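Local coordinates for SusD family protein (PDB 7KV1), which probably binds beta-glucan at the cell surface of a gut Bacteroides as a SusD-family glycan-binding protein, feeding the polysaccharide toward uptake, at residues Val228-Ala231 / Met232-Val236; Gln147-Leu150 / Leu151-Phe154; Tyr367-Arg370 / Tyr371-His375; Asp325-Ser328 / Lys329-Gly333. All coordinates share one frame; numbering follows the deposited sequence.

Interaction 1 of 4, residues Val228-Ala231 / Met232-Val236; sequences VTQA and MAYMV
Gln230 lays its CG against the outer end of the Tyr234 ring, one helical turn further on, at 3.7 Å from Tyr234 CZ. The chain of Gln230 leaves with CG anti to its own nitrogen and then bends at chi2, which carries the amide obliquely past the CE1 side of the tyrosine, its plane inclined by 56° to the ring. Neither polar end is spent on the other: Gln230 NE2 donates to the carbonyl of Ile200, and Tyr234 OH is hydrogen-bonded to Glu259. Nearer the backbone, Gln230 O sits over one face of the same ring, toward its rim, while also accepting from Tyr234 N at 2.9 Å.

At the start of the helix, Thr229 OG1 turns back to accept from Met232 N at 3.1 Å, with an N-H...O angle of 156°. A chi1 of 61° sets this hydroxyl between the backbone nitrogen and carbonyl carbon, facing an amide of the first helical turn. Thr229 O takes Ala233 N at 3.0 Å, and Ala231 O takes Met235 N at 3.2 Å, so the regular i to i+4 bonding begins at the cap itself.

On another side, the Met232 chain, bent at chi2, brings SD back past Val228, 3.9 Å from Val228 CB. Both side chains also touch Leu150 and Trp288, which places this sulfur in the protein core. The threonine hydroxyl bonded to the amide three residues ahead defines a classical N-cap, here opening helix 230-244 in the helix-rich fold of a SusD family protein, a family related to tetratricopeptide-repeat proteins.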
loop_
_atom_site.group_PDB
_atom_site.type_symbol
_atom_site.label_atom_id
_atom_site.label_comp_id
_atom_site.label_asym_id
_atom_site.label_seq_id
_atom_site.Cartn_x
_atom_site.Cartn_y
_atom_site.Cartn_z
ATOM N N VAL A 228 -2.802 13.038 -7.911
ATOM C CA VAL A 228 -3.896 12.548 -7.041
ATOM C C VAL A 228 -5.197 13.100 -7.586
ATOM O O VAL A 228 -5.170 14.187 -8.232
ATOM C CB VAL A 228 -3.619 12.905 -5.582
ATOM C CG1 VAL A 228 -2.309 12.256 -5.184
ATOM C CG2 VAL A 228 -3.584 14.417 -5.312
ATOM N N THR A 229 -6.263 12.352 -7.350
ATOM C CA THR A 229 -7.600 12.549 -7.946
ATOM C C THR A 229 -8.658 12.395 -6.857
ATOM O O THR A 229 -8.352 11.913 -5.743
ATOM C CB THR A 229 -7.852 11.574 -9.097
ATOM O OG1 THR A 229 -7.769 10.273 -8.527
ATOM C CG2 THR A 229 -6.861 11.706 -10.240
ATOM N N GLN A 230 -9.881 12.779 -7.176
ATOM C CA GLN A 230 -11.004 12.614 -6.249
ATOM C C GLN A 230 -11.203 11.104 -6.035
ATOM O O GLN A 230 -11.552 10.712 -4.919
ATOM C CB GLN A 230 -12.206 13.349 -6.814
ATOM C CG GLN A 230 -13.373 13.378 -5.860
ATOM C CD GLN A 230 -13.268 14.486 -4.860
ATOM O OE1 GLN A 230 -12.178 14.997 -4.586
ATOM N NE2 GLN A 230 -14.417 14.837 -4.296
ATOM N N ALA A 231 -11.059 10.286 -7.074
ATOM C CA ALA A 231 -11.217 8.814 -6.946
ATOM C C ALA A 231 -10.153 8.306 -5.965
ATOM O O ALA A 231 -10.447 7.466 -5.122
ATOM C CB ALA A 231 -11.099 8.127 -8.282
ATOM N N MET A 232 -8.929 8.797 -6.073
ATOM C CA MET A 232 -7.849 8.349 -5.164
ATOM C C MET A 232 -8.220 8.752 -3.736
ATOM O O MET A 232 -7.979 7.945 -2.819
ATOM C CB MET A 232 -6.491 8.916 -5.577
ATOM C CG MET A 232 -5.380 8.543 -4.627
ATOM S SD MET A 232 -5.021 9.878 -3.484
ATOM C CE MET A 232 -3.515 9.281 -2.715
ATOM N N ALA A 233 -8.795 9.949 -3.565
ATOM C CA ALA A 233 -9.251 10.511 -2.277
ATOM C C ALA A 233 -10.307 9.596 -1.649
ATOM O O ALA A 233 -10.246 9.319 -0.416
ATOM C CB ALA A 233 -9.792 11.919 -2.473
ATOM N N TYR A 234 -11.291 9.187 -2.446
ATOM C CA TYR A 234 -12.335 8.220 -2.013
ATOM C C TYR A 234 -11.696 6.922 -1.465
ATOM O O TYR A 234 -12.166 6.378 -0.476
ATOM C CB TYR A 234 -13.287 7.897 -3.173
ATOM C CG TYR A 234 -14.171 9.025 -3.638
ATOM C CD1 TYR A 234 -14.312 10.205 -2.924
ATOM C CD2 TYR A 234 -14.958 8.865 -4.764
ATOM C CE1 TYR A 234 -15.131 11.231 -3.375
ATOM C CE2 TYR A 234 -15.807 9.868 -5.207
ATOM C CZ TYR A 234 -15.898 11.057 -4.507
ATOM O OH TYR A 234 -16.752 12.032 -4.950
ATOM N N MET A 235 -10.659 6.414 -2.120
ATOM C CA MET A 235 -9.990 5.146 -1.739
ATOM C C MET A 235 -9.210 5.362 -0.437
ATOM O O MET A 235 -9.219 4.484 0.416
ATOM C CB MET A 235 -9.103 4.651 -2.888
ATOM C CG MET A 235 -9.940 4.246 -4.119
ATOM S SD MET A 235 -11.133 2.890 -3.779
ATOM C CE MET A 235 -10.058 1.476 -3.563
ATOM N N VAL A 236 -8.576 6.506 -0.266
ATOM C CA VAL A 236 -7.872 6.812 1.015
ATOM C C VAL A 236 -8.929 6.898 2.122
ATOM O O VAL A 236 -8.732 6.343 3.237
ATOM C CB VAL A 236 -7.042 8.102 0.918
ATOM C CG1 VAL A 236 -6.466 8.445 2.288
ATOM C CG2 VAL A 236 -5.926 7.978 -0.108
#

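Interaction 2 of 4, residues Gln147-Leu150 / Leu151-Phe154; sequences QARL and LRVF
Arg149 and Arg152 lie close together along the helix with their guanidinium planes turned 71° apart, a geometry that excludes parallel stacking. The touch is made by the aliphatic part of one and the end of the other, Arg149 CG to Arg152 NH2 at 3.9 Å. Their nitrogens also come near, Arg149 NE standing 4.2 Å from Arg152 NH2. The two like charges probably tolerate this because both atoms form salt bridges to the same carboxylate oxygen of Glu195.

The first torsions differ: Arg149 starts beside its backbone nitrogen, Arg152 beside its carbonyl carbon, and each chain then bends at chi3, so that Arg149 NE and Arg152 NH2 both reach Glu195 OE2. A water fixes Arg152 further. It lies in the guanidinium plane, accepts from Arg152 NE at 2.8 Å and donates to Arg149 O at 2.6 Å. That carbonyl is thereby gripped twice, since it also accepts Val153 N at 2.9 Å with an N-H...O angle of 162°. Elsewhere, Arg152 NH1 is hydrogen-bonded to Asn124 and Arg149 NH1 forms a salt bridge with Glu145.

Away from the arginine head groups, Leu151 sets CG 3.5 Å from Gln147 O, the acceptor of its own amide. Val153 CG2 likewise lies 3.5 Å from Arg149 O.

Helix 138-162 is thus wrapped on several sides: Ala148 and Leu151 pack on helix 110-129, Arg149 and Val153 on helix 185-201, Leu150 and Phe154 on helix 230-244, while the Phe154 ring meets Trp288 of strand 286-290 and Tyr405 of strand 403-407 edge-to-face.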
loop_
_atom_site.group_PDB
_atom_site.type_symbol
_atom_site.label_atom_id
_atom_site.label_comp_id
_atom_site.label_asym_id
_atom_site.label_seq_id
_atom_site.Cartn_x
_atom_site.Cartn_y
_atom_site.Cartn_z
ATOM N N GLN A 147 -4.388 19.185 -4.258
ATOM C CA GLN A 147 -3.379 18.133 -4.536
ATOM C C GLN A 147 -2.394 18.076 -3.356
ATOM O O GLN A 147 -2.106 16.972 -2.843
ATOM C CB GLN A 147 -2.656 18.375 -5.855
ATOM C CG GLN A 147 -3.422 17.956 -7.094
ATOM C CD GLN A 147 -2.666 18.390 -8.327
ATOM O OE1 GLN A 147 -1.704 17.761 -8.738
ATOM N NE2 GLN A 147 -3.109 19.478 -8.932
ATOM N N ALA A 148 -1.913 19.222 -2.891
ATOM C CA ALA A 148 -0.951 19.260 -1.771
ATOM C C ALA A 148 -1.617 18.693 -0.511
ATOM O O ALA A 148 -0.953 17.931 0.233
ATOM C CB ALA A 148 -0.435 20.664 -1.552
ATOM N N ARG A 149 -2.882 19.028 -0.255
ATOM C CA ARG A 149 -3.530 18.575 1.002
ATOM C C ARG A 149 -3.760 17.050 0.966
ATOM O O ARG A 149 -3.602 16.384 2.007
ATOM C CB ARG A 149 -4.784 19.393 1.283
ATOM C CG ARG A 149 -4.450 20.826 1.692
ATOM C CD ARG A 149 -5.659 21.733 1.742
ATOM N NE ARG A 149 -6.495 21.398 2.878
ATOM C CZ ARG A 149 -7.715 21.872 3.075
ATOM N NH1 ARG A 149 -8.233 22.766 2.231
ATOM N NH2 ARG A 149 -8.398 21.508 4.142
ATOM N N LEU A 150 -4.117 16.517 -0.188
ATOM C CA LEU A 150 -4.370 15.066 -0.345
ATOM C C LEU A 150 -3.054 14.292 -0.204
ATOM O O LEU A 150 -3.062 13.229 0.458
ATOM C CB LEU A 150 -5.049 14.836 -1.698
ATOM C CG LEU A 150 -5.425 13.380 -1.998
ATOM C CD1 LEU A 150 -6.107 12.716 -0.813
ATOM C CD2 LEU A 150 -6.319 13.334 -3.228
ATOM N N LEU A 151 -1.955 14.797 -0.761
ATOM C CA LEU A 151 -0.613 14.192 -0.590
ATOM C C LEU A 151 -0.269 14.215 0.891
ATOM O O LEU A 151 0.228 13.221 1.417
ATOM C CB LEU A 151 0.433 14.952 -1.401
ATOM C CG LEU A 151 0.494 14.603 -2.873
ATOM C CD1 LEU A 151 1.310 15.646 -3.615
ATOM C CD2 LEU A 151 1.106 13.224 -3.089
ATOM N N ARG A 152 -0.531 15.337 1.541
ATOM C CA ARG A 152 -0.246 15.492 2.979
ATOM C C ARG A 152 -1.037 14.434 3.774
ATOM O O ARG A 152 -0.422 13.783 4.648
ATOM C CB ARG A 152 -0.509 16.929 3.419
ATOM C CG ARG A 152 -0.091 17.176 4.846
ATOM C CD ARG A 152 -0.169 18.667 5.186
ATOM N NE ARG A 152 -1.518 19.242 5.128
ATOM C CZ ARG A 152 -1.804 20.529 5.348
ATOM N NH1 ARG A 152 -0.833 21.384 5.639
ATOM N NH2 ARG A 152 -3.062 20.950 5.306
ATOM N N VAL A 153 -2.325 14.241 3.478
ATOM C CA VAL A 153 -3.126 13.142 4.102
ATOM C C VAL A 153 -2.460 11.789 3.816
ATOM O O VAL A 153 -2.367 10.954 4.738
ATOM C CB VAL A 153 -4.587 13.130 3.631
ATOM C CG1 VAL A 153 -5.285 11.825 4.065
ATOM C CG2 VAL A 153 -5.318 14.331 4.186
ATOM N N PHE A 154 -2.034 11.579 2.576
ATOM C CA PHE A 154 -1.385 10.328 2.137
ATOM C C PHE A 154 -0.149 10.038 2.994
ATOM O O PHE A 154 0.001 8.916 3.516
ATOM C CB PHE A 154 -1.003 10.397 0.665
ATOM C CG PHE A 154 -0.346 9.122 0.228
ATOM C CD1 PHE A 154 -1.112 8.020 -0.078
ATOM C CD2 PHE A 154 1.019 9.015 0.186
ATOM C CE1 PHE A 154 -0.511 6.837 -0.466
ATOM C CE2 PHE A 154 1.621 7.835 -0.198
ATOM C CZ PHE A 154 0.849 6.742 -0.508
HETATM O O HOH W 1 -3.735 17.674 4.300
#

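Interaction 3 of 4, residues Tyr367-Arg370 / Tyr371-His375; sequences YTKR and YQDTH
Tyr367 and His375 stack with their ring planes 19° apart and centroids 4.4 Å from each other, an offset pair within the connection between strands 358-360 and 376-378. A type II beta turn from Arg370 to Asp373 reverses the chain, closed by Asp373 N to Arg370 O at 3.3 Å.

The tight part centres on the carboxylate of Asp373. Tyr367 OH donates to Asp373 OD1 over a very short 2.5 Å, the oxygen approaching the phenol at the ring edge with the carboxylate plane turned 76° to the ring; the same hydroxyl is also hydrogen-bonded with Trp377 NE1. His375 ND1 donates to the syn lone pair of Asp373 OD2 at 2.9 Å, with the oxygen in the imidazole plane. Both rings are therefore held by one aspartate, and its negative charge would probably strengthen these bonds. The far nitrogen, His375 NE2, is bonded to Val365 O, which restricts rotation of the imidazole.

The looser side belongs to the exposed Lys369. Its extended chain passes the carboxylate at about a right angle, CG lying 3.5 Å from Asp373 OD2, but its ammonium makes no direct salt bridge: Lys369 NZ stays 4.6 Å from Asp373 OD2, linked through a water to which its bond is weak. A second water accepts a hydrogen bond from Arg370 N and donates to Asp373 OD1 at 2.7 Å.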
loop_
_atom_site.group_PDB
_atom_site.type_symbol
_atom_site.label_atom_id
_atom_site.label_comp_id
_atom_site.label_asym_id
_atom_site.label_seq_id
_atom_site.Cartn_x
_atom_site.Cartn_y
_atom_site.Cartn_z
ATOM N N TYR A 367 19.764 -21.842 -8.951
ATOM C CA TYR A 367 20.219 -20.466 -8.684
ATOM C C TYR A 367 20.877 -20.532 -7.319
ATOM O O TYR A 367 20.915 -21.631 -6.748
ATOM C CB TYR A 367 19.076 -19.479 -8.921
ATOM C CG TYR A 367 17.829 -19.631 -8.077
ATOM C CD1 TYR A 367 17.789 -19.143 -6.790
ATOM C CD2 TYR A 367 16.658 -20.167 -8.594
ATOM C CE1 TYR A 367 16.639 -19.221 -6.026
ATOM C CE2 TYR A 367 15.489 -20.240 -7.846
ATOM C CZ TYR A 367 15.479 -19.743 -6.557
ATOM O OH TYR A 367 14.372 -19.787 -5.768
ATOM N N THR A 368 21.434 -19.436 -6.822
ATOM C CA THR A 368 21.989 -19.428 -5.453
ATOM C C THR A 368 20.822 -19.190 -4.499
ATOM O O THR A 368 20.335 -18.046 -4.466
ATOM C CB THR A 368 23.093 -18.386 -5.318
ATOM O OG1 THR A 368 24.012 -18.721 -6.363
ATOM C CG2 THR A 368 23.700 -18.400 -3.936
ATOM N N LYS A 369 20.373 -20.251 -3.831
ATOM C CA LYS A 369 19.311 -20.208 -2.804
ATOM C C LYS A 369 19.772 -19.320 -1.651
ATOM O O LYS A 369 20.890 -19.477 -1.144
ATOM C CB LYS A 369 18.953 -21.594 -2.288
ATOM C CG LYS A 369 18.206 -22.472 -3.280
ATOM C CD LYS A 369 17.819 -23.780 -2.647
ATOM C CE LYS A 369 17.459 -24.854 -3.646
ATOM N NZ LYS A 369 16.816 -26.006 -2.964
ATOM N N ARG A 370 18.925 -18.373 -1.295
ATOM C CA ARG A 370 19.140 -17.467 -0.156
ATOM C C ARG A 370 18.218 -17.928 0.980
ATOM O O ARG A 370 17.621 -19.028 0.894
ATOM C CB ARG A 370 18.980 -16.033 -0.632
ATOM C CG ARG A 370 20.230 -15.474 -1.300
ATOM C CD ARG A 370 20.151 -13.986 -1.605
ATOM N NE ARG A 370 21.505 -13.467 -1.779
ATOM C CZ ARG A 370 21.905 -12.207 -1.606
ATOM N NH1 ARG A 370 21.051 -11.250 -1.295
ATOM N NH2 ARG A 370 23.193 -11.908 -1.735
ATOM N N TYR A 371 18.256 -17.216 2.088
ATOM C CA TYR A 371 17.543 -17.570 3.331
ATOM C C TYR A 371 16.039 -17.685 3.023
ATOM O O TYR A 371 15.496 -16.800 2.320
ATOM C CB TYR A 371 17.896 -16.549 4.407
ATOM C CG TYR A 371 17.291 -16.832 5.755
ATOM C CD1 TYR A 371 17.372 -18.092 6.330
ATOM C CD2 TYR A 371 16.606 -15.838 6.439
ATOM C CE1 TYR A 371 16.776 -18.355 7.552
ATOM C CE2 TYR A 371 16.043 -16.079 7.683
ATOM C CZ TYR A 371 16.132 -17.344 8.238
ATOM O OH TYR A 371 15.561 -17.579 9.447
ATOM N N GLN A 372 15.426 -18.786 3.476
ATOM C CA GLN A 372 13.952 -19.031 3.412
ATOM C C GLN A 372 13.497 -19.225 1.956
ATOM O O GLN A 372 12.298 -19.030 1.674
ATOM C CB GLN A 372 13.177 -17.900 4.113
ATOM C CG GLN A 372 13.626 -17.638 5.539
ATOM C CD GLN A 372 12.973 -16.406 6.111
ATOM O OE1 GLN A 372 13.163 -15.291 5.617
ATOM N NE2 GLN A 372 12.218 -16.611 7.181
ATOM N N ASP A 373 14.404 -19.616 1.053
ATOM C CA ASP A 373 14.071 -19.902 -0.358
ATOM C C ASP A 373 12.904 -20.920 -0.443
ATOM O O ASP A 373 12.888 -21.894 0.342
ATOM C CB ASP A 373 15.268 -20.475 -1.116
ATOM C CG ASP A 373 14.942 -20.728 -2.574
ATOM O OD1 ASP A 373 14.799 -19.745 -3.345
ATOM O OD2 ASP A 373 14.741 -21.899 -2.901
ATOM N N THR A 374 11.988 -20.725 -1.387
ATOM C CA THR A 374 10.838 -21.635 -1.657
ATOM C C THR A 374 10.804 -22.006 -3.136
ATOM O O THR A 374 9.958 -22.848 -3.491
ATOM C CB THR A 374 9.492 -20.995 -1.273
ATOM O OG1 THR A 374 9.283 -19.828 -2.067
ATOM C CG2 THR A 374 9.423 -20.625 0.196
ATOM N N HIS A 375 11.642 -21.361 -3.959
ATOM C CA HIS A 375 11.576 -21.429 -5.449
ATOM C C HIS A 375 10.258 -20.811 -5.928
ATOM O O HIS A 375 9.885 -21.065 -7.099
ATOM C CB HIS A 375 11.747 -22.876 -5.964
ATOM C CG HIS A 375 13.150 -23.181 -6.371
ATOM N ND1 HIS A 375 14.224 -22.912 -5.539
ATOM C CD2 HIS A 375 13.676 -23.674 -7.525
ATOM C CE1 HIS A 375 15.352 -23.232 -6.158
ATOM N NE2 HIS A 375 15.050 -23.706 -7.368
HETATM O O HOH W 2 14.260 -24.238 -2.013
HETATM O O HOH W 3 16.344 -17.684 -2.434
#

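Interaction 4 of 4, residues Asp325-Ser328 / Lys329-Gly333; sequences DGWS and KGNDG
Trp327 and Asn331 meet by packing: Asn331 CB rests 3.4 Å from Trp327 NE1, approaching the indole obliquely. The amide of Asn331 lies nearly parallel to the ring system, the planes only 16° apart. Further along the six-membered ring, Asp332 O comes to the edge, in the indole plane, 3.4 Å from Trp327 CZ2. Next to it, Gly333 CA passes the same edge at 4.3 Å from Trp327 CH2.

Hydrogen bonding across the contact rests on one side-chain amide. Asn331 ND2 donates to Ser328 O at 3.0 Å with an N-H...O angle of 156°, the donor standing 41° out of the carbonyl plane. The first torsion of Asn331 sets the amide beside its own backbone nitrogen, where it can reach back across the bend at Lys329 and Gly330, the glycine having a positive phi. This side-chain-to-backbone bond closes a bend in the long connection between helices 312-315 and 341-345 of the SusD-family fold.

Polar links lead outward: Trp327 NE1 is hydrogen-bonded with Tyr399 OH, Ser328 OG with Asp385, and the carboxylate of Asp332 with Trp334 and Gln395.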
loop_
_atom_site.group_PDB
_atom_site.type_symbol
_atom_site.label_atom_id
_atom_site.label_comp_id
_atom_site.label_asym_id
_atom_site.label_seq_id
_atom_site.Cartn_x
_atom_site.Cartn_y
_atom_site.Cartn_z
ATOM N N ASP A 325 13.591 -16.781 -20.430
ATOM C CA ASP A 325 13.377 -16.085 -21.732
ATOM C C ASP A 325 13.355 -14.560 -21.524
ATOM O O ASP A 325 13.897 -13.838 -22.378
ATOM C CB ASP A 325 12.105 -16.578 -22.430
ATOM C CG ASP A 325 12.109 -18.068 -22.757
ATOM O OD1 ASP A 325 13.186 -18.695 -22.633
ATOM O OD2 ASP A 325 11.030 -18.597 -23.139
ATOM N N GLY A 326 12.757 -14.082 -20.426
ATOM C CA GLY A 326 12.482 -12.650 -20.195
ATOM C C GLY A 326 13.540 -11.954 -19.356
ATOM O O GLY A 326 13.555 -10.701 -19.356
ATOM N N TRP A 327 14.399 -12.704 -18.662
ATOM C CA TRP A 327 15.427 -12.100 -17.769
ATOM C C TRP A 327 16.758 -12.833 -17.915
ATOM O O TRP A 327 16.818 -14.028 -17.594
ATOM C CB TRP A 327 14.925 -12.100 -16.321
ATOM C CG TRP A 327 15.656 -11.198 -15.373
ATOM C CD1 TRP A 327 16.029 -9.899 -15.558
ATOM C CD2 TRP A 327 16.010 -11.527 -14.021
ATOM N NE1 TRP A 327 16.638 -9.417 -14.428
ATOM C CE2 TRP A 327 16.638 -10.397 -13.474
ATOM C CE3 TRP A 327 15.893 -12.686 -13.247
ATOM C CZ2 TRP A 327 17.094 -10.383 -12.171
ATOM C CZ3 TRP A 327 16.357 -12.670 -11.959
ATOM C CH2 TRP A 327 16.941 -11.531 -11.433
ATOM N N SER A 328 17.797 -12.100 -18.327
ATOM C CA SER A 328 19.137 -12.653 -18.668
ATOM C C SER A 328 19.927 -13.049 -17.418
ATOM O O SER A 328 19.785 -12.385 -16.340
ATOM C CB SER A 328 19.914 -11.661 -19.483
ATOM O OG SER A 328 19.231 -11.399 -20.696
ATOM N N LYS A 329 20.797 -14.045 -17.577
ATOM C CA LYS A 329 21.881 -14.367 -16.618
ATOM C C LYS A 329 22.681 -13.077 -16.358
ATOM O O LYS A 329 22.705 -12.233 -17.266
ATOM C CB LYS A 329 22.741 -15.499 -17.195
ATOM C CG LYS A 329 23.583 -16.230 -16.164
ATOM C CD LYS A 329 24.449 -17.345 -16.703
ATOM C CE LYS A 329 24.916 -18.257 -15.587
ATOM N NZ LYS A 329 26.263 -18.799 -15.860
ATOM N N GLY A 330 23.263 -12.928 -15.156
ATOM C CA GLY A 330 24.169 -11.833 -14.767
ATOM C C GLY A 330 23.447 -10.596 -14.271
ATOM O O GLY A 330 24.106 -9.522 -14.146
ATOM N N ASN A 331 22.143 -10.696 -14.024
ATOM C CA ASN A 331 21.330 -9.594 -13.427
ATOM C C ASN A 331 21.180 -9.844 -11.915
ATOM O O ASN A 331 21.213 -11.010 -11.494
ATOM C CB ASN A 331 19.999 -9.439 -14.173
ATOM C CG ASN A 331 20.168 -8.711 -15.492
ATOM O OD1 ASN A 331 20.556 -7.541 -15.501
ATOM N ND2 ASN A 331 19.886 -9.392 -16.595
ATOM N N ASP A 332 21.111 -8.782 -11.121
ATOM C CA ASP A 332 21.092 -8.880 -9.645
ATOM C C ASP A 332 19.692 -9.297 -9.181
ATOM O O ASP A 332 18.683 -8.711 -9.663
ATOM C CB ASP A 332 21.462 -7.555 -8.986
ATOM C CG ASP A 332 22.931 -7.463 -8.613
ATOM O OD1 ASP A 332 23.773 -7.710 -9.503
ATOM O OD2 ASP A 332 23.218 -7.151 -7.438
ATOM N N GLY A 333 19.649 -10.238 -8.260
ATOM C CA GLY A 333 18.435 -10.598 -7.513
ATOM C C GLY A 333 18.818 -10.839 -6.077
ATOM O O GLY A 333 19.731 -11.633 -5.834
#

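From the N terminus the order is interaction 2, interaction 1, interaction 4 and interaction 3, each finished before the next begins, so none nests or crosses. Interaction 2 lies within helix 138-162 and interaction 1 caps the start of helix 230-244, and neither closes a long loop; their centres lie about 10 Å apart and they touch, with Leu150 CD2 3.7 Å from Met232 SD and Met232 CE 3.8 Å from Phe154 CD1. Interactions 4 and 3 shape loops, one between helices 312-315 and 341-345, the other joining strands 358-360 and 376-378. Their centres are about 16 Å apart, without contact. Interactions 1 and 3 lie across the chain's centre, about 39 Å between centres.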